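Local coordinates for protein PA1221 (Pseudomonas aeruginosa, PDB 4DG8) that belongs to the ANL superfamily of AMP-binding proteins, carries a phosphopantetheine attachment region and holds adenosine monophosphate in a pocket, at residues Y427-P432 with P480-P485; K423-R428 with G456-L461; A433-F438 with L445-L450; L460-T465 with H486-V491. All coordinates share one frame; numbering follows the deposited sequence.

Interaction 1: residues Y427-P432 with P480-P485; sequences YRLDLP and PTWQRP. With AMP (adenosine monophosphate), chain B.
Tyr427 lays its phenol ring over the indole of Trp482 in a face-to-face stack, and nearly everything tight in this contact belongs to that pair. The Tyr427 ring and the five-membered ring of Trp482 lie 3.9 Å apart between centroids, with planes 30° from parallel. The closest atoms are Tyr427 CD2 and Trp482 CD2, 3.3 Å apart, the latter at the fusion of the two indole rings. Tyr427 CB continues the contact over the other half of the indole, in a CH-pi approach 3.7 Å from the centroid of the six-membered ring of Trp482. Over the centre of the opposite indole face lies Gln483 CG, from the next residue in the 3-10 turn. The indole is thus sandwiched.

Contacts thin out further along strand 427-430. Leu429 CD1 only grazes the indole, 3.8 Å from Trp482 CH2, and sits 4.0 Å from Gln483 NE2. The neighbouring Thr481 is exposed to solvent.

Arg428, between Tyr427 and Leu429 in the strand, points away from Trp482 toward the ligand. AMP O3P stands above the guanidinium plane, over its centre and 3.0 Å from Arg428 CZ, while NH1 forms a salt bridge with Glu313. The Tyr427 hydroxyl reaches Ser214 by a hydrogen bond. A small C-terminal lobe set against the large N-terminal part, with AMP near the junction, is characteristic of the ANL fold, and the Tyr427-Trp482 stack sits at that junction, Tyr427 meeting Ser214 and Phe215 of the larger part.

Interaction 2: residues K423-R428 with G456-L461; sequences KLNGYR and GVKQLL. With AMP (adenosine monophosphate), chain B.
A beta hairpin with a two-residue loop, Asn425-Gly426, closed by a type I' turn from Leu424 to Tyr427, offers the side chain of Asn425 to the backbone of Lys458 in strand 457-461. The one side-chain amide grips both polar backbone atoms of Lys458. Asn425 ND2 donates to Lys458 O over 2.8 Å, close to the carbonyl plane, while Lys458 N donates to Asn425 OD1 over 3.1 Å in a more bent bond (140° at the hydrogen). The pair fixes the rotation of the amide.

Leu424 and Lys458 slide past each other in opposite directions, with Leu424 CD1 3.7 Å from Lys458 CB. The Lys458 chain runs on past the turn, Lys458 CD lying 3.5 Å from Asn425 N, and its ammonium goes on to a salt bridge with Asp286.

The hairpin carries the A8 sequence motif of the ANL family, and its turn lies close to AMP. Gly426, at the second position of the turn loop, has phi 93°; at its backbone angles a CB would be jammed against the carbonyl O of Asn425. On the hairpin's ligand side, the Lys423 chain is folded at chi2, chi3 and chi4. Lys423 NZ bonds to AMP O4' at 3.0 Å, and Lys423 NZ to AMP O5' is 3.2 Å, with Gly285 O as a further acceptor. Lys423 NZ and Lys458 NZ are 6.7 Å apart, each with its own oxygen partners.

Interaction 3: residues A433-F438 with L445-L450; sequences ALEQRF and LDCALL
Glu435 reaches from helix 433-438 to the backbone of strand 445-450, where Leu449 N donates to Glu435 OE1 over 2.7 Å in a nearly straight bond (164° at the hydrogen). The carboxylate oxygen is met on its anti side, slightly out of plane. Glu435 CG stands anti to the backbone N (chi1 -161°) and lies 3.3 Å from Cys447 O.

Apolar contacts flank this bond. Leu449 CD1 pushes in against the helix backbone, 3.5 Å from Glu435 N, and meets Leu434 CG at 3.8 Å, the two leucine side chains crossing at about a right angle. One turn further on, Cys447 SG touches Phe438 CB at 3.5 Å. The same sulfur stands obliquely to the Phe438 ring, 5.0 Å from its centroid.

Around this first shell, Pro485, Leu475 and Leu476 pack on Phe438, and Arg439 bridges to Asp446. Ala448 and Leu450 pair with strand 457-466, leaving the N-H of Leu449 to point the other way, off the outer side of strand 444-454.

Glu435 therefore satisfies a peptide N-H on a strand flank with no sheet partner in this chain. Accepting that N-H at OE1, with a long, weak ion pair from OE2 to Arg439, would suit an ionised carboxylate.

Interaction 4: residues L460-T465 with H486-V491; sequences LLCAWT and HACVRV
Arg490 runs across the indole of Trp464, and its aliphatic part does the touching. Arg490 CB lies over the ring face in a CH-pi contact, 3.6 Å from the centroid of the six-membered ring, and closest to Trp464 CZ2 at 3.4 Å. Arg490 CG follows at 3.9 Å from Trp464 CH2, and Arg490 CD passes the same CH2 at 4.1 Å. Beyond that the chain stays extended to NE, and the guanidinium stands steeply to the indole, planes 80° apart; NH2 makes a weak hydrogen bond to Gly466 O. Trp464 CG lies between its backbone N and carbonyl carbon (chi1 59°), and the ring's far end comes nearer the neighbouring strand.

The backbones of the two strands pair in parallel. Val489 N donates to Cys462 O over 2.8 Å, and Val489 O accepts from Trp464 N; Val491 N then reaches Trp464 O. On the face that carries Trp464, Cys462 CB also meets Cys488 SG at 4.0 Å.

Strand 457-466 is the middle one of three, antiparallel to 444-454 and linked to 487-490 through helix 473-478 as a beta-alpha-beta crossover. Helix 431-439 packs on the Cys462 face through Phe438, and helix 504-510 on the Ala463 face through Leu507.

Following the chain, the 421-430 hairpin opens interactions 2 and 1 in turn, which overlap at Tyr427 and Arg428. Helix 431-439 comes next, and interaction 3 closes a short loop by bringing it onto strand 444-454; that loop nests inside those of interactions 1 and 2. Strand 457-466 then closes interaction 2 and, from the shared residues Leu460 and Leu461, opens interaction 4. Loop 480-485 closes interaction 1 before strand 487-490 closes interaction 4, so these two cross. Together they tie hairpin, helix and three-stranded sheet into one lobe, with Leu434 of the helix packed on Leu460 of the sheet and AMP touching only interactions 1 and 2.

Interaction 1: residues Y427-P432 with P480-P485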
# COMPACT_ATOMS: atom_id res chain seq x y z
N TYR A 427 -5.80 2.65 -4.62
CA TYR A 427 -6.82 2.21 -3.67
C TYR A 427 -7.77 1.16 -4.25
O TYR A 427 -8.23 1.28 -5.38
CB TYR A 427 -7.67 3.40 -3.22
CG TYR A 427 -6.92 4.49 -2.49
CD1 TYR A 427 -6.42 4.28 -1.22
CD2 TYR A 427 -6.75 5.75 -3.07
CE1 TYR A 427 -5.75 5.28 -0.54
CE2 TYR A 427 -6.08 6.76 -2.40
CZ TYR A 427 -5.59 6.52 -1.13
OH TYR A 427 -4.92 7.51 -0.45
N ARG A 428 -8.09 0.14 -3.45
CA ARG A 428 -9.23 -0.70 -3.78
C ARG A 428 -10.54 0.08 -3.54
O ARG A 428 -10.68 0.86 -2.58
CB ARG A 428 -9.23 -1.98 -2.94
CG ARG A 428 -8.13 -2.96 -3.30
CD ARG A 428 -8.09 -4.11 -2.29
NE ARG A 428 -7.74 -3.66 -0.94
CZ ARG A 428 -7.49 -4.48 0.08
NH1 ARG A 428 -7.55 -5.79 -0.09
NH2 ARG A 428 -7.18 -3.98 1.28
N LEU A 429 -11.51 -0.14 -4.41
CA LEU A 429 -12.78 0.54 -4.26
C LEU A 429 -13.90 -0.41 -4.61
O LEU A 429 -13.87 -1.07 -5.67
CB LEU A 429 -12.83 1.76 -5.17
CG LEU A 429 -14.09 2.61 -5.02
CD1 LEU A 429 -14.24 3.05 -3.56
CD2 LEU A 429 -14.04 3.79 -5.96
N ASP A 430 -14.92 -0.43 -3.75
CA ASP A 430 -16.11 -1.20 -4.05
C ASP A 430 -16.92 -0.22 -4.86
O ASP A 430 -17.62 0.66 -4.34
CB ASP A 430 -16.84 -1.52 -2.74
CG ASP A 430 -18.01 -2.45 -2.94
OD1 ASP A 430 -18.57 -2.49 -4.07
OD2 ASP A 430 -18.39 -3.13 -1.95
N LEU A 431 -16.86 -0.43 -6.17
CA LEU A 431 -17.41 0.52 -7.12
C LEU A 431 -18.94 0.49 -7.09
O LEU A 431 -19.59 1.54 -7.06
CB LEU A 431 -16.85 0.25 -8.52
CG LEU A 431 -17.23 1.23 -9.63
CD1 LEU A 431 -16.75 2.62 -9.29
CD2 LEU A 431 -16.64 0.77 -10.95
N PRO A 432 -19.52 -0.73 -7.08
CA PRO A 432 -20.98 -0.83 -7.05
C PRO A 432 -21.58 -0.23 -5.78
O PRO A 432 -22.69 0.29 -5.84
CB PRO A 432 -21.23 -2.34 -7.11
CG PRO A 432 -20.00 -2.90 -7.72
CD PRO A 432 -18.89 -2.06 -7.18
N PRO A 480 -13.80 11.46 0.30
CA PRO A 480 -12.38 11.80 0.21
C PRO A 480 -12.05 12.16 -1.24
O PRO A 480 -12.73 11.69 -2.16
CB PRO A 480 -11.68 10.50 0.63
CG PRO A 480 -12.68 9.42 0.36
CD PRO A 480 -14.03 10.03 0.60
N THR A 481 -11.03 12.99 -1.44
CA THR A 481 -10.70 13.47 -2.78
C THR A 481 -10.60 12.32 -3.78
O THR A 481 -11.15 12.40 -4.89
CB THR A 481 -9.36 14.27 -2.80
OG1 THR A 481 -8.31 13.48 -2.24
CG2 THR A 481 -9.50 15.58 -2.02
N TRP A 482 -9.94 11.24 -3.38
CA TRP A 482 -9.63 10.15 -4.30
C TRP A 482 -10.88 9.37 -4.77
O TRP A 482 -10.80 8.62 -5.74
CB TRP A 482 -8.60 9.20 -3.69
CG TRP A 482 -9.14 8.34 -2.59
CD1 TRP A 482 -9.15 8.61 -1.25
CD2 TRP A 482 -9.74 7.04 -2.74
NE1 TRP A 482 -9.73 7.57 -0.56
CE2 TRP A 482 -10.10 6.60 -1.45
CE3 TRP A 482 -10.00 6.22 -3.84
CZ2 TRP A 482 -10.71 5.36 -1.23
CZ3 TRP A 482 -10.61 4.99 -3.62
CH2 TRP A 482 -10.96 4.57 -2.32
N GLN A 483 -12.01 9.55 -4.09
CA GLN A 483 -13.27 8.93 -4.51
C GLN A 483 -14.21 9.85 -5.29
O GLN A 483 -15.27 9.41 -5.72
CB GLN A 483 -14.04 8.41 -3.30
CG GLN A 483 -13.37 7.27 -2.58
CD GLN A 483 -14.22 6.74 -1.44
OE1 GLN A 483 -15.34 7.21 -1.21
NE2 GLN A 483 -13.70 5.76 -0.72
N ARG A 484 -13.86 11.13 -5.43
CA ARG A 484 -14.74 12.06 -6.13
C ARG A 484 -14.57 11.92 -7.63
O ARG A 484 -13.45 12.02 -8.13
CB ARG A 484 -14.44 13.51 -5.73
CG ARG A 484 -14.75 13.82 -4.28
CD ARG A 484 -14.10 15.14 -3.91
NE ARG A 484 -14.16 15.39 -2.48
CZ ARG A 484 -13.59 16.43 -1.89
NH1 ARG A 484 -12.91 17.31 -2.62
NH2 ARG A 484 -13.70 16.59 -0.58
N PRO A 485 -15.67 11.69 -8.35
CA PRO A 485 -15.57 11.58 -9.81
C PRO A 485 -14.92 12.83 -10.39
O PRO A 485 -15.16 13.93 -9.91
CB PRO A 485 -17.02 11.49 -10.26
CG PRO A 485 -17.72 10.87 -9.10
CD PRO A 485 -17.04 11.41 -7.87
P AMP B . -4.06 -3.45 -2.15
O1P AMP B . -4.55 -2.02 -2.14
O2P AMP B . -2.56 -3.72 -2.18
O3P AMP B . -4.70 -4.13 -0.95
O5' AMP B . -4.75 -4.24 -3.35
C5' AMP B . -4.67 -5.65 -3.43
C4' AMP B . -5.34 -6.17 -4.67
O4' AMP B . -4.76 -5.56 -5.85
C3' AMP B . -5.19 -7.67 -4.91
O3' AMP B . -6.10 -8.44 -4.14
C2' AMP B . -5.40 -7.78 -6.42
O2' AMP B . -6.78 -7.71 -6.73
C1' AMP B . -4.72 -6.50 -6.91
N9 AMP B . -3.31 -6.72 -7.29
C8 AMP B . -2.24 -6.39 -6.53
N7 AMP B . -1.07 -6.72 -7.13
C5 AMP B . -1.37 -7.29 -8.31
C6 AMP B . -0.59 -7.86 -9.44
N6 AMP B . 0.75 -7.90 -9.42
N1 AMP B . -1.28 -8.35 -10.50
C2 AMP B . -2.63 -8.31 -10.53
N3 AMP B . -3.39 -7.80 -9.54
C4 AMP B . -2.84 -7.28 -8.42

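Interaction 2: residues K423-R428 with G456-L461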
# COMPACT_ATOMS: atom_id res chain seq x y z
N LYS A 423 -9.28 -1.19 -8.82
CA LYS A 423 -8.16 -0.44 -8.27
C LYS A 423 -8.15 0.99 -8.83
O LYS A 423 -8.00 1.18 -10.03
CB LYS A 423 -6.82 -1.13 -8.57
CG LYS A 423 -6.62 -2.51 -7.91
CD LYS A 423 -6.46 -2.40 -6.38
CE LYS A 423 -5.12 -1.74 -5.96
NZ LYS A 423 -3.94 -2.68 -5.97
N LEU A 424 -8.30 1.98 -7.96
CA LEU A 424 -8.31 3.37 -8.41
C LEU A 424 -7.15 4.15 -7.78
O LEU A 424 -7.17 4.47 -6.59
CB LEU A 424 -9.65 4.01 -8.05
CG LEU A 424 -9.92 5.48 -8.35
CD1 LEU A 424 -9.61 5.79 -9.79
CD2 LEU A 424 -11.37 5.83 -8.01
N ASN A 425 -6.15 4.48 -8.59
CA ASN A 425 -4.98 5.22 -8.12
C ASN A 425 -4.43 4.70 -6.79
O ASN A 425 -4.25 5.46 -5.84
CB ASN A 425 -5.27 6.71 -8.06
CG ASN A 425 -5.71 7.25 -9.39
OD1 ASN A 425 -5.06 6.98 -10.41
ND2 ASN A 425 -6.83 7.97 -9.41
N GLY A 426 -4.18 3.39 -6.74
CA GLY A 426 -3.57 2.78 -5.58
C GLY A 426 -4.54 2.23 -4.55
O GLY A 426 -4.15 1.43 -3.71
N TYR A 427 -5.80 2.65 -4.62
CA TYR A 427 -6.82 2.21 -3.67
C TYR A 427 -7.77 1.16 -4.25
O TYR A 427 -8.23 1.28 -5.38
CB TYR A 427 -7.67 3.40 -3.22
CG TYR A 427 -6.92 4.49 -2.49
CD1 TYR A 427 -6.42 4.28 -1.22
CD2 TYR A 427 -6.75 5.75 -3.07
CE1 TYR A 427 -5.75 5.28 -0.54
CE2 TYR A 427 -6.08 6.76 -2.40
CZ TYR A 427 -5.59 6.52 -1.13
OH TYR A 427 -4.92 7.51 -0.45
N ARG A 428 -8.09 0.14 -3.45
CA ARG A 428 -9.23 -0.70 -3.78
C ARG A 428 -10.54 0.08 -3.54
O ARG A 428 -10.68 0.86 -2.58
CB ARG A 428 -9.23 -1.98 -2.94
CG ARG A 428 -8.13 -2.96 -3.30
CD ARG A 428 -8.09 -4.11 -2.29
NE ARG A 428 -7.74 -3.66 -0.94
CZ ARG A 428 -7.49 -4.48 0.08
NH1 ARG A 428 -7.55 -5.79 -0.09
NH2 ARG A 428 -7.18 -3.98 1.28
N GLY A 456 -1.01 8.87 -16.45
CA GLY A 456 -0.84 7.71 -15.60
C GLY A 456 -1.95 7.55 -14.56
O GLY A 456 -1.81 6.78 -13.61
N VAL A 457 -3.05 8.27 -14.74
CA VAL A 457 -4.06 8.31 -13.70
C VAL A 457 -5.44 7.82 -14.14
O VAL A 457 -5.96 8.24 -15.19
CB VAL A 457 -4.16 9.71 -13.05
CG1 VAL A 457 -5.52 9.91 -12.40
CG2 VAL A 457 -3.04 9.90 -12.05
N LYS A 458 -6.01 6.93 -13.34
CA LYS A 458 -7.37 6.49 -13.56
C LYS A 458 -8.29 7.58 -13.03
O LYS A 458 -8.10 8.11 -11.93
CB LYS A 458 -7.66 5.16 -12.85
CG LYS A 458 -6.71 4.02 -13.19
CD LYS A 458 -5.90 3.63 -11.96
CE LYS A 458 -5.24 2.26 -12.12
NZ LYS A 458 -4.62 1.81 -10.83
N GLN A 459 -9.27 7.93 -13.86
CA GLN A 459 -10.26 8.91 -13.51
C GLN A 459 -11.57 8.19 -13.39
O GLN A 459 -11.89 7.28 -14.18
CB GLN A 459 -10.33 10.01 -14.57
CG GLN A 459 -9.12 10.92 -14.59
CD GLN A 459 -9.15 11.93 -15.73
OE1 GLN A 459 -9.91 11.80 -16.68
NE2 GLN A 459 -8.30 12.95 -15.63
N LEU A 460 -12.32 8.59 -12.37
CA LEU A 460 -13.67 8.13 -12.16
C LEU A 460 -14.57 9.11 -12.89
O LEU A 460 -14.34 10.32 -12.87
CB LEU A 460 -13.96 8.13 -10.66
CG LEU A 460 -15.15 7.33 -10.15
CD1 LEU A 460 -15.00 5.86 -10.51
CD2 LEU A 460 -15.26 7.52 -8.64
N LEU A 461 -15.58 8.58 -13.57
CA LEU A 461 -16.56 9.40 -14.26
C LEU A 461 -17.93 8.98 -13.76
O LEU A 461 -18.20 7.79 -13.59
CB LEU A 461 -16.48 9.21 -15.77
CG LEU A 461 -15.19 9.64 -16.47
CD1 LEU A 461 -15.36 9.52 -17.98
CD2 LEU A 461 -14.82 11.07 -16.09
P AMP B . -4.06 -3.45 -2.15
O1P AMP B . -4.55 -2.02 -2.14
O2P AMP B . -2.56 -3.72 -2.18
O3P AMP B . -4.70 -4.13 -0.95
O5' AMP B . -4.75 -4.24 -3.35
C5' AMP B . -4.67 -5.65 -3.43
C4' AMP B . -5.34 -6.17 -4.67
O4' AMP B . -4.76 -5.56 -5.85
C3' AMP B . -5.19 -7.67 -4.91
O3' AMP B . -6.10 -8.44 -4.14
C2' AMP B . -5.40 -7.78 -6.42
O2' AMP B . -6.78 -7.71 -6.73
C1' AMP B . -4.72 -6.50 -6.91
N9 AMP B . -3.31 -6.72 -7.29
C8 AMP B . -2.24 -6.39 -6.53
N7 AMP B . -1.07 -6.72 -7.13
C5 AMP B . -1.37 -7.29 -8.31
C6 AMP B . -0.59 -7.86 -9.44
N6 AMP B . 0.75 -7.90 -9.42
N1 AMP B . -1.28 -8.35 -10.50
C2 AMP B . -2.63 -8.31 -10.53
N3 AMP B . -3.39 -7.80 -9.54
C4 AMP B . -2.84 -7.28 -8.42

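Interaction 3: residues A433-F438 with L445-L450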
# COMPACT_ATOMS: atom_id res chain seq x y z
N ALA A 433 -20.85 -0.28 -4.67
CA ALA A 433 -21.33 0.33 -3.43
C ALA A 433 -21.40 1.85 -3.55
O ALA A 433 -22.42 2.46 -3.20
CB ALA A 433 -20.47 -0.07 -2.23
N LEU A 434 -20.33 2.46 -4.06
CA LEU A 434 -20.26 3.91 -4.25
C LEU A 434 -21.32 4.37 -5.26
O LEU A 434 -21.97 5.43 -5.10
CB LEU A 434 -18.85 4.31 -4.68
CG LEU A 434 -18.59 5.81 -4.88
CD1 LEU A 434 -18.93 6.56 -3.59
CD2 LEU A 434 -17.15 6.10 -5.33
N GLU A 435 -21.50 3.56 -6.29
CA GLU A 435 -22.51 3.79 -7.31
C GLU A 435 -23.91 3.80 -6.68
O GLU A 435 -24.71 4.72 -6.90
CB GLU A 435 -22.40 2.67 -8.34
CG GLU A 435 -23.03 2.94 -9.68
CD GLU A 435 -22.62 1.89 -10.70
OE1 GLU A 435 -22.19 2.28 -11.80
OE2 GLU A 435 -22.72 0.69 -10.38
N GLN A 436 -24.18 2.76 -5.90
CA GLN A 436 -25.47 2.63 -5.22
C GLN A 436 -25.67 3.82 -4.30
O GLN A 436 -26.79 4.31 -4.13
CB GLN A 436 -25.53 1.31 -4.44
CG GLN A 436 -26.82 1.10 -3.64
CD GLN A 436 -28.08 1.16 -4.49
OE1 GLN A 436 -29.04 1.85 -4.15
NE2 GLN A 436 -28.09 0.43 -5.61
N ARG A 437 -24.57 4.31 -3.73
CA ARG A 437 -24.59 5.49 -2.89
C ARG A 437 -24.99 6.77 -3.65
O ARG A 437 -25.76 7.60 -3.14
CB ARG A 437 -23.25 5.65 -2.18
CG ARG A 437 -23.21 6.83 -1.23
CD ARG A 437 -21.96 6.83 -0.36
NE ARG A 437 -22.07 7.92 0.62
CZ ARG A 437 -21.05 8.46 1.28
NH1 ARG A 437 -19.81 8.03 1.09
NH2 ARG A 437 -21.29 9.45 2.14
N PHE A 438 -24.47 6.93 -4.87
CA PHE A 438 -24.93 8.02 -5.73
C PHE A 438 -26.43 7.89 -6.05
O PHE A 438 -27.16 8.88 -6.03
CB PHE A 438 -24.12 8.08 -7.03
CG PHE A 438 -22.91 8.99 -6.96
CD1 PHE A 438 -23.02 10.33 -7.30
CD2 PHE A 438 -21.67 8.50 -6.57
CE1 PHE A 438 -21.92 11.17 -7.25
CE2 PHE A 438 -20.56 9.34 -6.52
CZ PHE A 438 -20.68 10.67 -6.85
N LEU A 445 -32.33 8.97 -10.33
CA LEU A 445 -32.96 7.68 -10.58
C LEU A 445 -31.91 6.57 -10.68
O LEU A 445 -31.83 5.69 -9.82
CB LEU A 445 -33.80 7.71 -11.85
N ASP A 446 -31.11 6.62 -11.74
CA ASP A 446 -30.03 5.65 -11.93
C ASP A 446 -28.69 6.37 -12.08
O ASP A 446 -28.65 7.56 -12.39
CB ASP A 446 -30.30 4.78 -13.17
CG ASP A 446 -29.52 3.48 -13.16
OD1 ASP A 446 -29.12 3.03 -12.07
OD2 ASP A 446 -29.31 2.89 -14.24
N CYS A 447 -27.60 5.64 -11.84
CA CYS A 447 -26.25 6.18 -11.95
C CYS A 447 -25.24 5.10 -12.36
O CYS A 447 -25.31 3.96 -11.90
CB CYS A 447 -25.83 6.79 -10.61
SG CYS A 447 -24.04 7.07 -10.43
N ALA A 448 -24.28 5.48 -13.20
CA ALA A 448 -23.19 4.59 -13.57
C ALA A 448 -21.81 5.23 -13.36
O ALA A 448 -21.55 6.36 -13.81
CB ALA A 448 -23.34 4.11 -15.01
N LEU A 449 -20.94 4.51 -12.67
CA LEU A 449 -19.57 4.93 -12.47
C LEU A 449 -18.66 4.21 -13.46
O LEU A 449 -18.71 2.99 -13.59
CB LEU A 449 -19.12 4.64 -11.03
CG LEU A 449 -19.84 5.44 -9.94
CD1 LEU A 449 -19.30 5.09 -8.56
CD2 LEU A 449 -19.71 6.93 -10.20
N LEU A 450 -17.86 4.99 -14.17
CA LEU A 450 -16.95 4.49 -15.20
C LEU A 450 -15.52 4.86 -14.83
O LEU A 450 -15.29 5.75 -14.02
CB LEU A 450 -17.29 5.10 -16.56
CG LEU A 450 -18.70 4.93 -17.14
CD1 LEU A 450 -18.80 5.69 -18.46
CD2 LEU A 450 -19.06 3.46 -17.33

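Interaction 4: residues L460-T465 with H486-V491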
# COMPACT_ATOMS: atom_id res chain seq x y z
N LEU A 460 -12.32 8.59 -12.37
CA LEU A 460 -13.67 8.13 -12.16
C LEU A 460 -14.57 9.11 -12.89
O LEU A 460 -14.34 10.32 -12.87
CB LEU A 460 -13.96 8.13 -10.66
CG LEU A 460 -15.15 7.33 -10.15
CD1 LEU A 460 -15.00 5.86 -10.51
CD2 LEU A 460 -15.26 7.52 -8.64
N LEU A 461 -15.58 8.58 -13.57
CA LEU A 461 -16.56 9.40 -14.26
C LEU A 461 -17.93 8.98 -13.76
O LEU A 461 -18.20 7.79 -13.59
CB LEU A 461 -16.48 9.21 -15.77
CG LEU A 461 -15.19 9.64 -16.47
CD1 LEU A 461 -15.36 9.52 -17.98
CD2 LEU A 461 -14.82 11.07 -16.09
N CYS A 462 -18.81 9.94 -13.50
CA CYS A 462 -20.15 9.62 -13.02
C CYS A 462 -21.26 10.11 -13.96
O CYS A 462 -21.43 11.32 -14.15
CB CYS A 462 -20.38 10.21 -11.63
SG CYS A 462 -22.12 10.22 -11.13
N ALA A 463 -22.01 9.17 -14.53
CA ALA A 463 -23.17 9.51 -15.35
C ALA A 463 -24.45 9.25 -14.55
O ALA A 463 -24.55 8.26 -13.84
CB ALA A 463 -23.17 8.69 -16.63
N TRP A 464 -25.43 10.14 -14.65
CA TRP A 464 -26.65 9.94 -13.88
C TRP A 464 -27.91 10.41 -14.60
O TRP A 464 -27.84 11.22 -15.52
CB TRP A 464 -26.54 10.59 -12.49
CG TRP A 464 -26.26 12.07 -12.49
CD1 TRP A 464 -25.04 12.68 -12.56
CD2 TRP A 464 -27.23 13.12 -12.38
NE1 TRP A 464 -25.19 14.04 -12.52
CE2 TRP A 464 -26.52 14.34 -12.40
CE3 TRP A 464 -28.62 13.15 -12.27
CZ2 TRP A 464 -27.17 15.58 -12.33
CZ3 TRP A 464 -29.26 14.38 -12.19
CH2 TRP A 464 -28.53 15.57 -12.22
N THR A 465 -29.05 9.85 -14.19
CA THR A 465 -30.35 10.25 -14.72
C THR A 465 -31.21 10.72 -13.57
O THR A 465 -31.11 10.18 -12.46
CB THR A 465 -31.07 9.08 -15.43
OG1 THR A 465 -31.33 8.03 -14.49
CG2 THR A 465 -30.25 8.55 -16.60
N HIS A 486 -14.09 12.63 -11.41
CA HIS A 486 -13.49 13.74 -12.13
C HIS A 486 -14.58 14.58 -12.79
O HIS A 486 -14.48 15.81 -12.88
CB HIS A 486 -12.52 13.22 -13.19
CG HIS A 486 -11.99 14.28 -14.10
ND1 HIS A 486 -11.05 15.21 -13.70
CD2 HIS A 486 -12.29 14.58 -15.39
CE1 HIS A 486 -10.78 16.02 -14.70
NE2 HIS A 486 -11.52 15.67 -15.74
N ALA A 487 -15.63 13.91 -13.26
CA ALA A 487 -16.77 14.60 -13.86
C ALA A 487 -18.10 13.96 -13.46
O ALA A 487 -18.25 12.74 -13.53
CB ALA A 487 -16.63 14.61 -15.38
N CYS A 488 -19.06 14.79 -13.04
CA CYS A 488 -20.43 14.33 -12.83
C CYS A 488 -21.29 14.88 -13.95
O CYS A 488 -21.43 16.09 -14.10
CB CYS A 488 -20.99 14.82 -11.51
SG CYS A 488 -20.44 13.91 -10.08
N VAL A 489 -21.88 13.98 -14.75
CA VAL A 489 -22.65 14.40 -15.91
C VAL A 489 -24.06 13.79 -15.93
O VAL A 489 -24.23 12.58 -15.82
CB VAL A 489 -21.93 14.04 -17.23
CG1 VAL A 489 -22.69 14.59 -18.41
CG2 VAL A 489 -20.51 14.59 -17.22
N ARG A 490 -25.06 14.66 -16.06
CA ARG A 490 -26.45 14.22 -16.17
C ARG A 490 -26.73 13.83 -17.62
O ARG A 490 -26.52 14.63 -18.53
CB ARG A 490 -27.39 15.35 -15.75
CG ARG A 490 -28.87 15.10 -16.04
CD ARG A 490 -29.64 16.41 -16.07
NE ARG A 490 -31.09 16.22 -16.06
CZ ARG A 490 -31.82 15.97 -17.14
NH1 ARG A 490 -31.25 15.88 -18.34
NH2 ARG A 490 -33.13 15.81 -17.02
N VAL A 491 -27.20 12.61 -17.84
CA VAL A 491 -27.61 12.20 -19.18
C VAL A 491 -29.11 11.95 -19.21
O VAL A 491 -29.76 11.92 -18.15
CB VAL A 491 -26.89 10.91 -19.61
CG1 VAL A 491 -25.38 11.12 -19.65
CG2 VAL A 491 -27.25 9.76 -18.68